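Local coordinates for acetyltransferase (Escherichia coli, PDB 7BYY), which is a GNAT-family toxin that acetylates aminoacyl-tRNAs, probably transferring acetyl from acetyl-CoA to glycyl-tRNA among others, at residues L14-Q19 with A58-Q63. The protein carries 1 engineered substitution. Numbering follows the deposited sequence.
Sequences LSCNYQ and ALIDRQ
Leu14 to Cys16 run antiparallel to Ala58 to Ile60, joined by two hydrogen-bonded pairs with Ser15 and Leu59 as the non-hydrogen-bonded pair between them, and the axes of the two short strand segments stand at 134°, antiparallel with a twist. Leu14 N donates to Ile60 O at 2.8 Å, and Ile60 N returns a bond to Leu14 O. At the other pair, Ala58 N reaches Cys16 O at 2.8 Å, and Cys16 N donates in turn to Ala58 O. One face of the ladder carries Leu14, Cys16, Ala58 and Ile60. There Cys16 SG lies 4.2 Å from Ile60 CG1, and Tyr18, just past the pairing, sets its CB near Ala58 CB. CG of Tyr18 is anti to the backbone N (chi1 170°); the ring leads away from the ladder, and its OH is hydrogen-bonded to Ile22 O and Gln27 NE2, which ties the ring to the chain that follows strand 13-17. Leu14 holds CG beside its backbone N (chi1 -54°), and CG and CD1 each approach Arg62 CB at 4.0 Å, the two side chains crossing at a slant. This contact uses the aliphatic base of Arg62, whose NE is bonded to Pro11 O. On the other face, Leu59 brings its CD2 methyl close to Leu14 O, and both Ser15 and Leu59 touch Asp121 of helix 114-132. Strand 55-61 continues the sheet into strand 67-79, with Leu59 bonded through its backbone to Ile68 and Gly69, whereas strand 13-17 is outermost within the chain. The pairing thus forms the N-terminal edge of the mixed, twisted beta-sheet of the GNAT fold, in which the first strands run antiparallel to their neighbours.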
ATOM      1  N   LEU A  14      12.862 -20.296  -8.774  1.00 50.81           N
ATOM      2  CA  LEU A  14      11.508 -20.102  -8.282  1.00 48.15           C
ATOM      3  C   LEU A  14      11.393 -18.755  -7.585  1.00 45.88           C
ATOM      4  O   LEU A  14      12.341 -18.280  -6.952  1.00 44.17           O
ATOM      5  CB  LEU A  14      11.099 -21.221  -7.312  1.00 48.81           C
ATOM      6  CG  LEU A  14      11.249 -22.659  -7.815  1.00 50.73           C
ATOM      7  CD1 LEU A  14      10.760 -23.649  -6.768  1.00 50.17           C
ATOM      8  CD2 LEU A  14      10.512 -22.852  -9.134  1.00 51.35           C
ATOM      9  N   SER A  15      10.222 -18.139  -7.716  1.00 49.92           N
ATOM     10  CA  SER A  15       9.906 -16.892  -7.036  1.00 52.79           C
ATOM     11  C   SER A  15       9.010 -17.193  -5.842  1.00 52.47           C
ATOM     12  O   SER A  15       7.973 -17.850  -5.990  1.00 50.14           O
ATOM     13  CB  SER A  15       9.223 -15.909  -7.988  1.00 55.56           C
ATOM     14  OG  SER A  15       9.072 -14.634  -7.385  1.00 58.34           O
ATOM     15  N   CYS A  16       9.414 -16.725  -4.664  1.00 54.00           N
ATOM     16  CA  CYS A  16       8.684 -16.999  -3.435  1.00 55.03           C
ATOM     17  C   CYS A  16       8.588 -15.737  -2.597  1.00 53.85           C
ATOM     18  O   CYS A  16       9.529 -14.940  -2.554  1.00 55.04           O
ATOM     19  CB  CYS A  16       9.363 -18.101  -2.605  1.00 56.85           C
ATOM     20  SG  CYS A  16       9.888 -19.568  -3.530  1.00 61.36           S
ATOM     21  N   ASN A  17       7.445 -15.557  -1.939  1.00 50.82           N
ATOM     22  CA  ASN A  17       7.348 -14.588  -0.857  1.00 46.90           C
ATOM     23  C   ASN A  17       8.128 -15.119   0.336  1.00 43.26           C
ATOM     24  O   ASN A  17       7.794 -16.178   0.876  1.00 43.26           O
ATOM     25  CB  ASN A  17       5.889 -14.347  -0.480  1.00 50.79           C
ATOM     26  CG  ASN A  17       5.220 -13.317  -1.362  1.00 55.92           C
ATOM     27  OD1 ASN A  17       4.592 -13.657  -2.363  1.00 56.57           O
ATOM     28  ND2 ASN A  17       5.349 -12.046  -0.994  1.00 59.44           N
ATOM     29  N   TYR A  18       9.174 -14.401   0.734  1.00 42.94           N
ATOM     30  CA  TYR A  18      10.068 -14.919   1.761  1.00 46.30           C
ATOM     31  C   TYR A  18       9.329 -15.106   3.079  1.00 52.67           C
ATOM     32  O   TYR A  18       8.638 -14.200   3.554  1.00 51.84           O
ATOM     33  CB  TYR A  18      11.261 -13.985   1.959  1.00 38.85           C
ATOM     34  CG  TYR A  18      12.079 -14.359   3.169  1.00 31.82           C
ATOM     35  CD1 TYR A  18      12.003 -13.617   4.340  1.00 29.80           C
ATOM     36  CD2 TYR A  18      12.906 -15.477   3.152  1.00 30.35           C
ATOM     37  CE1 TYR A  18      12.737 -13.966   5.456  1.00 30.72           C
ATOM     38  CE2 TYR A  18      13.642 -15.835   4.262  1.00 31.52           C
ATOM     39  CZ  TYR A  18      13.554 -15.075   5.411  1.00 31.72           C
ATOM     40  OH  TYR A  18      14.283 -15.421   6.522  1.00 34.48           O
ATOM     41  N   GLN A  19       9.480 -16.288   3.668  1.00 62.66           N
ATOM     42  CA  GLN A  19       8.901 -16.608   4.965  1.00 65.95           C
ATOM     43  C   GLN A  19       9.955 -16.399   6.045  1.00 66.20           C
ATOM     44  O   GLN A  19      11.088 -16.873   5.912  1.00 67.29           O
ATOM     45  CB  GLN A  19       8.383 -18.047   4.997  1.00 70.39           C
ATOM     46  CG  GLN A  19       7.651 -18.473   3.733  1.00 73.57           C
ATOM     47  CD  GLN A  19       6.151 -18.581   3.935  1.00 77.72           C
ATOM     48  OE1 GLN A  19       5.681 -19.043   4.978  1.00 79.96           O
ATOM     49  NE2 GLN A  19       5.388 -18.152   2.935  1.00 77.98           N
ATOM     50  N   ALA A  58      11.873 -13.483  -2.936  1.00 44.88           N
ATOM     51  CA  ALA A  58      13.091 -14.275  -2.995  1.00 42.91           C
ATOM     52  C   ALA A  58      13.201 -15.002  -4.328  1.00 42.05           C
ATOM     53  O   ALA A  58      12.195 -15.370  -4.942  1.00 43.77           O
ATOM     54  CB  ALA A  58      13.144 -15.291  -1.848  1.00 41.65           C
ATOM     55  N   LEU A  59      14.441 -15.203  -4.767  1.00 40.05           N
ATOM     56  CA  LEU A  59      14.759 -16.033  -5.924  1.00 36.80           C
ATOM     57  C   LEU A  59      15.529 -17.247  -5.427  1.00 36.01           C
ATOM     58  O   LEU A  59      16.694 -17.132  -5.034  1.00 36.70           O
ATOM     59  CB  LEU A  59      15.571 -15.256  -6.956  1.00 37.07           C
ATOM     60  CG  LEU A  59      14.771 -14.635  -8.095  1.00 36.70           C
ATOM     61  CD1 LEU A  59      15.678 -14.327  -9.273  1.00 34.64           C
ATOM     62  CD2 LEU A  59      13.632 -15.554  -8.506  1.00 38.89           C
ATOM     63  N   ILE A  60      14.881 -18.406  -5.447  1.00 35.80           N
ATOM     64  CA  ILE A  60      15.448 -19.641  -4.922  1.00 38.02           C
ATOM     65  C   ILE A  60      15.761 -20.571  -6.085  1.00 42.41           C
ATOM     66  O   ILE A  60      14.996 -20.652  -7.053  1.00 41.56           O
ATOM     67  CB  ILE A  60      14.486 -20.312  -3.921  1.00 35.93           C
ATOM     68  CG1 ILE A  60      14.040 -19.304  -2.856  1.00 32.12           C
ATOM     69  CG2 ILE A  60      15.135 -21.532  -3.280  1.00 35.64           C
ATOM     70  CD1 ILE A  60      15.187 -18.635  -2.123  1.00 31.95           C
ATOM     71  N   ASP A  61      16.898 -21.257  -5.996  1.00 46.41           N
ATOM     72  CA  ASP A  61      17.225 -22.311  -6.948  1.00 48.56           C
ATOM     73  C   ASP A  61      16.438 -23.560  -6.580  1.00 49.11           C
ATOM     74  O   ASP A  61      16.524 -24.039  -5.446  1.00 51.77           O
ATOM     75  CB  ASP A  61      18.726 -22.593  -6.945  1.00 50.83           C
ATOM     76  CG  ASP A  61      19.130 -23.605  -8.001  1.00 53.95           C
ATOM     77  OD1 ASP A  61      18.998 -23.290  -9.202  1.00 54.64           O
ATOM     78  OD2 ASP A  61      19.581 -24.712  -7.633  1.00 55.45           O
ATOM     79  N   ARG A  62      15.663 -24.086  -7.530  1.00 48.92           N
ATOM     80  CA  ARG A  62      14.834 -25.248  -7.228  1.00 50.14           C
ATOM     81  C   ARG A  62      15.679 -26.462  -6.868  1.00 51.16           C
ATOM     82  O   ARG A  62      15.280 -27.268  -6.019  1.00 52.85           O
ATOM     83  CB  ARG A  62      13.921 -25.564  -8.414  1.00 52.29           C
ATOM     84  CG  ARG A  62      12.983 -26.738  -8.184  1.00 56.36           C
ATOM     85  CD  ARG A  62      12.354 -27.192  -9.488  1.00 60.94           C
ATOM     86  NE  ARG A  62      13.346 -27.306 -10.554  1.00 65.45           N
ATOM     87  CZ  ARG A  62      14.129 -28.365 -10.739  1.00 68.23           C
ATOM     88  NH1 ARG A  62      15.005 -28.376 -11.737  1.00 70.02           N
ATOM     89  NH2 ARG A  62      14.036 -29.412  -9.930  1.00 68.48           N
ATOM     90  N   GLN A  63      16.856 -26.599  -7.479  1.00 52.94           N
ATOM     91  CA  GLN A  63      17.684 -27.774  -7.243  1.00 57.01           C
ATOM     92  C   GLN A  63      18.388 -27.700  -5.893  1.00 54.79           C
ATOM     93  O   GLN A  63      18.235 -28.591  -5.049  1.00 55.77           O
ATOM     94  CB  GLN A  63      18.705 -27.927  -8.376  1.00 62.18           C
ATOM     95  CG  GLN A  63      19.487 -29.228  -8.333  1.00 67.93           C
ATOM     96  CD  GLN A  63      18.589 -30.447  -8.422  1.00 71.44           C
ATOM     97  OE1 GLN A  63      17.687 -30.509  -9.260  1.00 71.95           O
ATOM     98  NE2 GLN A  63      18.827 -31.422  -7.550  1.00 72.46           N
TER